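Local structure of maleylacetate reductase (Agrobacterium tumefaciens, 3HL0) at residues A175-A180 with M192-G197; A200-L205 with A282-G287; I267-E272 with T337-L342; H240-H245 with N326-P331. The protein probably catalyses the NADH-dependent reduction of maleylacetate to 3-oxoadipate in the breakdown of gamma-resorcylate, as an NAD-binding member of the iron-containing alcohol dehydrogenase family. All coordinates share one frame; numbering follows the deposited sequence. Where two conformers were deposited one is given.

How the interactions relate
All four contacts lie in the helical C-terminal part of the chain, and four of the six pairs touch one another. Interactions 1 and 2 share helix 188-210, their centres about 11 Å apart, with Val195 O meeting Leu284 CD1 at 3.9 Å. The link between interactions 1 and 4 is polar: His241 ND1 lies 2.7 Å from Glu179 OE1 and His241 NE2 lies 2.9 Å from His176 ND1, both probable hydrogen bonds. Interaction 3 joins interaction 4 through Val270 CG2 on Cys330 SG, and interaction 1 through Ala178 on Ile267. The side chains of Ala177 and Lys242 stand about 13 and 12 Å from the bound NAD, whereas interactions 2 and 3 lie away from the known binding sites.

Interaction 1: A175-A180 with M192-G197; sequences AHAAEA and MMAVEG
Ala177 and Ala194 meet reciprocally, each methyl reaching past the other to rest near the opposing carbonyl oxygen. Ala194 CB comes within 3.4 Å of Ala177 O, and Ala177 CB within 3.5 Å of Ala194 O, while the two CB atoms themselves are 3.8 Å apart. With side chains this short, the backbones almost touch: the CA atoms of Ala177 and Ala194 are separated by 4.4 Å. Ala180, one turn further along, points its CB bond toward the same partner and sets its methyl 4.1 Å from Ala194 CB, giving that single methyl two alanines to lean on. These segments belong to helices 163-180 and 188-210, which succeed each other in the chain and run roughly antiparallel here, forming a helical hairpin in the all-helical C-terminal domain of the iron-containing alcohol dehydrogenase fold. The pairing illustrates how small residues let helices approach until methyl groups pack on main-chain atoms, with no hydrogen bond across the segments and all three participants buried. Helix 215-234 adds Val231 beside Ala180, and Leu181 lies against Ala194. The CB bond of Glu179 points away from this interface; its OE2 is hydrogen-bonded to the Tyr182 hydroxyl and to the backbone N of His240.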
# COMPACT_ATOMS: atom_id res chain seq x y z
N ALA A 175 1.50 -11.04 16.77
CA ALA A 175 2.33 -12.17 16.35
C ALA A 175 3.70 -12.21 17.05
O ALA A 175 4.19 -13.27 17.39
CB ALA A 175 2.51 -12.15 14.81
N HIS A 176 4.32 -11.02 17.23
CA HIS A 176 5.63 -10.94 17.92
C HIS A 176 5.46 -11.50 19.33
O HIS A 176 6.29 -12.31 19.77
CB HIS A 176 6.10 -9.48 18.04
CG HIS A 176 6.10 -8.67 16.78
ND1 HIS A 176 6.35 -9.18 15.51
CD2 HIS A 176 5.91 -7.33 16.62
CE1 HIS A 176 6.28 -8.19 14.63
NE2 HIS A 176 6.06 -7.05 15.29
N ALA A 177 4.39 -11.08 20.02
CA ALA A 177 4.17 -11.54 21.42
C ALA A 177 3.86 -13.01 21.51
O ALA A 177 4.38 -13.72 22.37
CB ALA A 177 3.06 -10.74 22.06
N ALA A 178 3.03 -13.50 20.58
CA ALA A 178 2.62 -14.89 20.62
C ALA A 178 3.85 -15.80 20.46
O ALA A 178 4.04 -16.76 21.22
CB ALA A 178 1.59 -15.15 19.51
N GLU A 179 4.72 -15.48 19.49
CA GLU A 179 5.91 -16.33 19.30
C GLU A 179 6.93 -16.16 20.44
O GLU A 179 7.67 -17.09 20.74
CB GLU A 179 6.59 -16.09 17.93
CG GLU A 179 5.73 -16.56 16.77
CD GLU A 179 6.58 -17.25 15.67
OE1 GLU A 179 7.42 -16.60 15.03
OE2 GLU A 179 6.43 -18.47 15.54
N ALA A 180 6.97 -14.97 21.04
CA ALA A 180 7.88 -14.79 22.18
C ALA A 180 7.57 -15.80 23.30
O ALA A 180 8.49 -16.22 24.03
CB ALA A 180 7.79 -13.38 22.70
N MSE A 192 6.33 -12.05 30.37
CA MSE A 192 5.40 -11.09 31.02
C MSE A 192 5.02 -9.92 30.08
O MSE A 192 3.85 -9.54 30.00
CB MSE A 192 6.00 -10.62 32.39
CG MSE A 192 5.94 -9.13 32.73
SE MSE A 192 7.07 -8.98 34.35
CE MSE A 192 6.32 -10.53 35.12
N MSE A 193 6.00 -9.35 29.37
CA MSE A 193 5.73 -8.24 28.43
C MSE A 193 4.84 -8.76 27.29
O MSE A 193 3.94 -8.03 26.86
CB MSE A 193 7.00 -7.67 27.84
CG MSE A 193 7.81 -6.95 28.90
SE MSE A 193 9.33 -6.09 27.92
CE MSE A 193 10.23 -5.25 29.35
N ALA A 194 5.09 -9.98 26.84
CA ALA A 194 4.27 -10.54 25.72
C ALA A 194 2.83 -10.70 26.12
O ALA A 194 1.92 -10.36 25.34
CB ALA A 194 4.87 -11.89 25.23
N VAL A 195 2.58 -11.23 27.31
CA VAL A 195 1.20 -11.43 27.74
C VAL A 195 0.51 -10.06 27.89
O VAL A 195 -0.65 -9.88 27.48
CB VAL A 195 1.14 -12.26 29.04
CG1 VAL A 195 -0.31 -12.30 29.54
CG2 VAL A 195 1.63 -13.67 28.73
N GLU A 196 1.19 -9.10 28.49
CA GLU A 196 0.61 -7.77 28.67
C GLU A 196 0.35 -7.09 27.30
O GLU A 196 -0.69 -6.45 27.16
CB GLU A 196 1.52 -6.92 29.55
CG GLU A 196 1.06 -5.49 29.71
CD GLU A 196 -0.17 -5.29 30.58
OE1 GLU A 196 -0.87 -6.24 31.01
OE2 GLU A 196 -0.46 -4.09 30.81
N GLY A 197 1.29 -7.23 26.35
CA GLY A 197 1.09 -6.70 24.99
C GLY A 197 -0.13 -7.32 24.33
O GLY A 197 -0.94 -6.62 23.73

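Interaction 2: A200-L205 with A282-G287; sequences AMIEAL and AALVGG
Ile202 reaches across to Leu284 and Val285 with the far end of its longer branch, and its conformation explains why CD1 does most of the touching. CG1 stands opposite the carbonyl carbon (chi1 -71°), and the chain then continues extended through chi2 of 168°, so the terminal methyl is carried well clear of its own helix. There CD1 meets Leu284 CB at 3.7 Å and Val285 CG1 at 3.9 Å, serving two consecutive residues at once. In the first of these meetings Leu284 offers the root of its side chain rather than a methyl to the isoleucine, and its side chain also packs on Leu198 and Arg199 of helix 188-210. The shorter branch of Ile202 stays nearer the backbone, with CG2 4.0 Å from Leu284 O. The side chain of Val285 lies about at right angles to that of Ile202; with chi1 at -62°, its CG1 is the branch that makes the contact. The contact joins the middle of helix 188-210 to the C-terminal end of the short helix 279-285, within the helical domain of this dehydrogenase family. That end is closed by a Schellman motif: Gly286 adopts positive phi, and Gly287 N bonds back to Ala282 O at 3.1 Å, while the bond from Gly286 N to Ala283 O is weak. Phe296 of helix 289-300 and Met174 of helix 163-180 also pack against Ile202, near the protein surface.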
# COMPACT_ATOMS: atom_id res chain seq x y z
N ALA A 200 -3.34 -5.93 25.91
CA ALA A 200 -3.58 -4.57 25.45
C ALA A 200 -4.17 -4.58 24.03
O ALA A 200 -5.16 -3.87 23.80
CB ALA A 200 -2.31 -3.74 25.52
N MSE A 201 -3.61 -5.39 23.14
CA MSE A 201 -4.10 -5.37 21.75
C MSE A 201 -5.52 -5.97 21.69
O MSE A 201 -6.36 -5.47 20.94
CB MSE A 201 -3.15 -6.11 20.82
CG MSE A 201 -1.67 -5.73 20.92
SE MSE A 201 -1.30 -3.83 20.62
CE MSE A 201 -2.68 -3.62 19.24
N ILE A 202 -5.78 -7.03 22.47
CA ILE A 202 -7.10 -7.72 22.44
C ILE A 202 -8.17 -6.77 22.99
O ILE A 202 -9.29 -6.72 22.45
CB ILE A 202 -7.02 -9.08 23.15
CG1 ILE A 202 -6.21 -10.03 22.28
CG2 ILE A 202 -8.38 -9.70 23.40
CD1 ILE A 202 -5.80 -11.35 23.05
N GLU A 203 -7.82 -5.99 23.99
CA GLU A 203 -8.72 -4.99 24.51
C GLU A 203 -8.98 -3.84 23.54
O GLU A 203 -10.16 -3.43 23.33
CB GLU A 203 -8.17 -4.45 25.84
CG GLU A 203 -9.11 -3.44 26.48
CD GLU A 203 -8.66 -3.05 27.87
OE1 GLU A 203 -8.06 -1.97 28.00
OE2 GLU A 203 -8.90 -3.83 28.82
N ALA A 204 -7.90 -3.30 22.98
CA ALA A 204 -7.93 -2.04 22.24
C ALA A 204 -8.42 -2.18 20.82
O ALA A 204 -9.15 -1.30 20.36
CB ALA A 204 -6.56 -1.34 22.24
N LEU A 205 -7.98 -3.21 20.08
CA LEU A 205 -8.29 -3.21 18.63
C LEU A 205 -9.79 -3.21 18.31
O LEU A 205 -10.15 -2.48 17.40
CB LEU A 205 -7.57 -4.39 17.93
CG LEU A 205 -6.04 -4.19 17.92
CD1 LEU A 205 -5.34 -5.50 17.47
CD2 LEU A 205 -5.58 -3.00 17.04
N ALA A 282 -4.27 -18.50 25.03
CA ALA A 282 -5.55 -19.19 24.96
C ALA A 282 -6.56 -18.54 25.95
O ALA A 282 -7.71 -18.35 25.59
CB ALA A 282 -5.35 -20.68 25.28
N ALA A 283 -6.11 -18.22 27.16
CA ALA A 283 -6.98 -17.60 28.17
C ALA A 283 -7.48 -16.26 27.70
O ALA A 283 -8.65 -15.92 27.87
CB ALA A 283 -6.24 -17.49 29.53
N LEU A 284 -6.61 -15.49 27.04
CA LEU A 284 -7.00 -14.16 26.59
C LEU A 284 -7.96 -14.17 25.40
O LEU A 284 -8.73 -13.22 25.22
CB LEU A 284 -5.76 -13.33 26.22
CG LEU A 284 -4.85 -12.91 27.36
CD1 LEU A 284 -3.57 -12.31 26.81
CD2 LEU A 284 -5.61 -11.90 28.25
N VAL A 285 -7.89 -15.20 24.56
CA VAL A 285 -8.82 -15.32 23.45
C VAL A 285 -10.05 -16.15 23.78
O VAL A 285 -10.94 -16.29 22.95
CB VAL A 285 -8.15 -15.74 22.06
CG1 VAL A 285 -7.15 -14.68 21.64
CG2 VAL A 285 -7.48 -17.07 22.13
N GLY A 286 -10.08 -16.69 25.00
CA GLY A 286 -11.26 -17.41 25.50
C GLY A 286 -11.50 -18.72 24.79
O GLY A 286 -12.66 -19.12 24.54
N GLY A 287 -10.42 -19.44 24.47
CA GLY A 287 -10.58 -20.71 23.80
C GLY A 287 -9.26 -21.37 23.54
O GLY A 287 -8.43 -21.49 24.46

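Interaction 3: I267-E272 with T337-L342; sequences IAYVEE and TAIRDL
Tyr269 meets Ala338, Ile339 and Leu342 because its CG is set anti to the backbone N (chi1 -177°), which throws the ring out from helix 255-271 toward helix 336-348. Leu342 takes up the same kind of first torsion from the other side. The pair is an oblique, broadly antiparallel helix packing in the all-helical C-terminal domain, the segment axes crossing at 140° and coming no closer than 11.2 Å; the wide spacing is spanned by the tyrosine. Its CE1 corner does most of the work. Ala338 CB approaches at the ring edge, near the ring plane, 3.6 Å from CE1. Ile339 CD1 lies equally close to CE1 but makes an off-centre CH-pi contact, 4.1 Å from the ring centroid and 30° off its normal. Nearer the root, Leu342 CD1 is 3.9 Å from Tyr269 CD1, its side chain running about perpendicular to the tyrosine's. Leu239 of helix 239-251 lies against Tyr269, Ile339 and Leu342, and Arg332 makes a cation-pi contact with the ring. The buried phenol is held at its polar end by two hydrogen bonds, from OH to Pro333 O and from Glu335 N to OH.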
# COMPACT_ATOMS: atom_id res chain seq x y z
N ILE A 267 0.15 -20.33 14.91
CA ILE A 267 0.01 -20.60 16.36
C ILE A 267 -0.65 -21.95 16.60
O ILE A 267 -0.14 -22.71 17.44
CB ILE A 267 -0.75 -19.45 17.03
CG1 ILE A 267 0.09 -18.18 16.94
CG2 ILE A 267 -1.05 -19.79 18.50
CD1 ILE A 267 1.51 -18.27 17.55
N ALA A 268 -1.71 -22.30 15.85
CA ALA A 268 -2.29 -23.64 15.98
C ALA A 268 -1.28 -24.76 15.74
O ALA A 268 -1.35 -25.82 16.43
CB ALA A 268 -3.51 -23.83 15.04
N TYR A 269 -0.37 -24.58 14.79
CA TYR A 269 0.66 -25.60 14.49
C TYR A 269 1.52 -25.80 15.75
O TYR A 269 1.70 -26.95 16.18
CB TYR A 269 1.55 -25.12 13.37
CG TYR A 269 2.62 -26.08 12.88
CD1 TYR A 269 2.39 -26.85 11.72
CD2 TYR A 269 3.88 -26.13 13.48
CE1 TYR A 269 3.40 -27.70 11.19
CE2 TYR A 269 4.90 -26.99 12.98
CZ TYR A 269 4.64 -27.77 11.83
OH TYR A 269 5.59 -28.63 11.31
N VAL A 270 1.98 -24.70 16.36
CA VAL A 270 2.87 -24.82 17.53
C VAL A 270 2.12 -25.27 18.78
O VAL A 270 2.69 -25.97 19.62
CB VAL A 270 3.65 -23.49 17.78
CG1 VAL A 270 4.59 -23.59 19.01
CG2 VAL A 270 4.44 -23.20 16.49
N GLU A 271 0.85 -24.89 18.89
CA GLU A 271 0.06 -25.18 20.09
C GLU A 271 -0.05 -26.68 20.34
O GLU A 271 -0.13 -27.08 21.52
CB GLU A 271 -1.32 -24.53 19.95
CG GLU A 271 -2.18 -24.54 21.16
CD GLU A 271 -3.52 -23.83 20.93
OE1 GLU A 271 -3.88 -23.47 19.74
OE2 GLU A 271 -4.23 -23.62 21.95
N GLU A 272 0.01 -27.49 19.28
CA GLU A 272 0.02 -28.96 19.47
C GLU A 272 1.23 -29.37 20.34
O GLU A 272 1.16 -30.33 21.11
CB GLU A 272 0.10 -29.68 18.12
CG GLU A 272 -0.99 -29.36 17.11
CD GLU A 272 -1.20 -30.50 16.09
OE1 GLU A 272 -0.57 -31.57 16.24
OE2 GLU A 272 -2.01 -30.31 15.14
N THR A 337 5.09 -31.81 4.88
CA THR A 337 3.66 -32.12 4.69
C THR A 337 2.77 -31.34 5.64
O THR A 337 1.66 -30.94 5.27
CB THR A 337 3.34 -33.64 4.73
OG1 THR A 337 3.61 -34.16 6.03
CG2 THR A 337 4.16 -34.40 3.64
N ALA A 338 3.24 -31.15 6.88
CA ALA A 338 2.45 -30.45 7.88
C ALA A 338 2.39 -28.95 7.56
O ALA A 338 1.34 -28.31 7.76
CB ALA A 338 3.01 -30.71 9.27
N ILE A 339 3.47 -28.42 7.00
CA ILE A 339 3.48 -27.01 6.53
C ILE A 339 2.58 -26.88 5.29
O ILE A 339 1.83 -25.90 5.13
CB ILE A 339 4.90 -26.49 6.26
CG1 ILE A 339 5.71 -26.45 7.58
CG2 ILE A 339 4.87 -25.14 5.56
CD1 ILE A 339 5.05 -25.57 8.73
N ARG A 340 2.64 -27.89 4.42
CA ARG A 340 1.71 -27.89 3.28
C ARG A 340 0.24 -27.87 3.71
O ARG A 340 -0.56 -27.16 3.10
CB ARG A 340 2.05 -29.05 2.32
CG ARG A 340 1.19 -29.08 1.04
CD ARG A 340 1.43 -27.84 0.16
NE ARG A 340 0.51 -27.92 -0.99
CZ ARG A 340 -0.74 -27.55 -0.95
NH1 ARG A 340 -1.25 -27.00 0.16
NH2 ARG A 340 -1.51 -27.69 -2.05
N ASP A 341 -0.12 -28.65 4.74
CA ASP A 341 -1.48 -28.65 5.29
C ASP A 341 -1.82 -27.26 5.87
O ASP A 341 -2.91 -26.77 5.66
CB ASP A 341 -1.60 -29.67 6.43
CG ASP A 341 -1.45 -31.14 5.99
OD1 ASP A 341 -1.63 -31.43 4.80
OD2 ASP A 341 -1.15 -32.00 6.90
N LEU A 342 -0.89 -26.68 6.63
CA LEU A 342 -1.06 -25.32 7.23
C LEU A 342 -1.36 -24.31 6.10
O LEU A 342 -2.32 -23.51 6.20
CB LEU A 342 0.25 -24.92 7.97
CG LEU A 342 0.26 -23.61 8.79
CD1 LEU A 342 1.52 -23.62 9.66
CD2 LEU A 342 0.31 -22.39 7.89

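Interaction 4: H240-H245 with N326-P331; sequences HHKLCH and NPYWCP
The loop between helices 316-323 and 336-348 folds back over helix 239-251 of the helical domain, and Tyr328 is laid against Lys242 where they meet at the surface. The aliphatic part of the lysine runs lengthwise over one face of the ring: Lys242 CG sits over its centre, 3.7 Å from the centroid and only 9° off the normal, an almost direct CH-pi contact. The lysine chain and the tyrosine run antiparallel to each other. Lys242 CB thus lies near the hydroxyl end, 3.6 Å from Tyr328 CZ, whereas CE has travelled back to the ring's root, 3.9 Å from Tyr328 CG. Bends at chi2 (-80°) and chi4 keep the chain on the ring. Tyr328 holds its ring there with chi1 of 54°, CG lodged between the backbone N and the carbonyl carbon. The Tyr328 side chain also packs on Leu239 and Ile334. The side chain of Lys242 is about 9 Å from that of Ile129, which binds NAD. Because NZ is 5.4 Å from the centroid, cation-pi attraction is weak at most; dispersion between methylenes and the aromatic face probably dominates, and the ammonium charge owes little to the tyrosine.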
# COMPACT_ATOMS: atom_id res chain seq x y z
N HIS A 240 6.12 -18.67 12.67
CA HIS A 240 5.26 -17.62 12.14
C HIS A 240 6.04 -16.57 11.38
O HIS A 240 5.68 -16.23 10.24
CB HIS A 240 4.39 -16.99 13.22
CG HIS A 240 3.58 -15.84 12.69
ND1 HIS A 240 2.39 -16.00 12.01
CD2 HIS A 240 3.89 -14.52 12.62
CE1 HIS A 240 1.97 -14.82 11.59
NE2 HIS A 240 2.87 -13.90 11.94
N HIS A 241 7.06 -16.02 12.01
CA HIS A 241 7.78 -14.91 11.33
C HIS A 241 8.58 -15.45 10.13
O HIS A 241 8.68 -14.75 9.13
CB HIS A 241 8.65 -14.12 12.34
CG HIS A 241 7.84 -13.35 13.34
ND1 HIS A 241 7.17 -13.96 14.38
CD2 HIS A 241 7.61 -12.02 13.47
CE1 HIS A 241 6.54 -13.03 15.10
NE2 HIS A 241 6.78 -11.85 14.56
N LYS A 242 9.14 -16.65 10.23
CA LYS A 242 9.88 -17.24 9.08
C LYS A 242 8.97 -17.45 7.88
O LYS A 242 9.32 -17.06 6.76
CB LYS A 242 10.54 -18.53 9.50
CG LYS A 242 11.68 -18.30 10.53
CD LYS A 242 12.97 -17.84 9.85
CE LYS A 242 14.18 -18.08 10.74
NZ LYS A 242 14.26 -17.07 11.84
N LEU A 243 7.79 -18.00 8.13
CA LEU A 243 6.84 -18.27 7.04
C LEU A 243 6.35 -16.97 6.43
O LEU A 243 6.21 -16.90 5.20
CB LEU A 243 5.70 -19.17 7.52
CG LEU A 243 4.70 -19.65 6.47
CD1 LEU A 243 5.51 -20.50 5.44
CD2 LEU A 243 3.63 -20.49 7.15
N CYS A 244 6.08 -15.94 7.23
CA CYS A 244 5.62 -14.68 6.66
C CYS A 244 6.73 -14.08 5.78
O CYS A 244 6.46 -13.54 4.71
CB CYS A 244 5.28 -13.66 7.75
SG CYS A 244 3.75 -14.03 8.63
N HIS A 245 7.97 -14.19 6.23
CA HIS A 245 9.08 -13.68 5.43
C HIS A 245 9.21 -14.45 4.12
O HIS A 245 9.43 -13.84 3.07
CB HIS A 245 10.39 -13.71 6.23
CG HIS A 245 11.56 -13.13 5.50
ND1 HIS A 245 12.42 -13.90 4.74
CD2 HIS A 245 12.02 -11.86 5.41
CE1 HIS A 245 13.35 -13.12 4.21
NE2 HIS A 245 13.13 -11.88 4.60
N ASN A 326 15.49 -24.21 4.79
CA ASN A 326 16.50 -23.82 5.78
C ASN A 326 16.05 -24.09 7.21
O ASN A 326 15.10 -23.46 7.70
CB ASN A 326 16.86 -22.35 5.58
CG ASN A 326 17.51 -22.10 4.21
OD1 ASN A 326 17.07 -21.24 3.44
ND2 ASN A 326 18.53 -22.88 3.90
N PRO A 327 16.72 -25.04 7.89
CA PRO A 327 16.26 -25.44 9.22
C PRO A 327 16.42 -24.33 10.26
O PRO A 327 17.45 -23.64 10.29
CB PRO A 327 17.16 -26.63 9.58
CG PRO A 327 17.71 -27.11 8.25
CD PRO A 327 17.89 -25.84 7.46
N TYR A 328 15.39 -24.13 11.08
CA TYR A 328 15.48 -23.26 12.26
C TYR A 328 14.69 -23.93 13.35
O TYR A 328 13.90 -24.85 13.08
CB TYR A 328 14.92 -21.86 11.98
CG TYR A 328 13.49 -21.90 11.44
CD1 TYR A 328 13.25 -21.88 10.08
CD2 TYR A 328 12.40 -21.95 12.32
CE1 TYR A 328 11.95 -21.94 9.57
CE2 TYR A 328 11.11 -21.99 11.84
CZ TYR A 328 10.89 -21.98 10.48
OH TYR A 328 9.61 -22.03 10.01
N TRP A 329 14.86 -23.47 14.58
CA TRP A 329 14.18 -24.10 15.72
C TRP A 329 12.72 -23.69 15.91
O TRP A 329 12.38 -22.51 15.78
CB TRP A 329 14.94 -23.87 17.02
CG TRP A 329 14.51 -24.80 18.11
CD1 TRP A 329 14.96 -26.08 18.34
CD2 TRP A 329 13.56 -24.52 19.14
NE1 TRP A 329 14.34 -26.62 19.44
CE2 TRP A 329 13.47 -25.68 19.95
CE3 TRP A 329 12.74 -23.41 19.45
CZ2 TRP A 329 12.60 -25.76 21.04
CZ3 TRP A 329 11.91 -23.49 20.55
CH2 TRP A 329 11.84 -24.65 21.33
N CYS A 330 11.89 -24.69 16.21
CA CYS A 330 10.50 -24.50 16.61
C CYS A 330 10.17 -25.59 17.64
O CYS A 330 10.63 -26.72 17.49
CB CYS A 330 9.64 -24.70 15.35
SG CYS A 330 7.90 -24.41 15.52
N PRO A 331 9.31 -25.29 18.64
CA PRO A 331 8.92 -26.37 19.58
C PRO A 331 8.32 -27.61 18.89
O PRO A 331 8.44 -28.73 19.39
CB PRO A 331 7.84 -25.72 20.46
CG PRO A 331 8.21 -24.21 20.40
CD PRO A 331 8.67 -24.01 18.98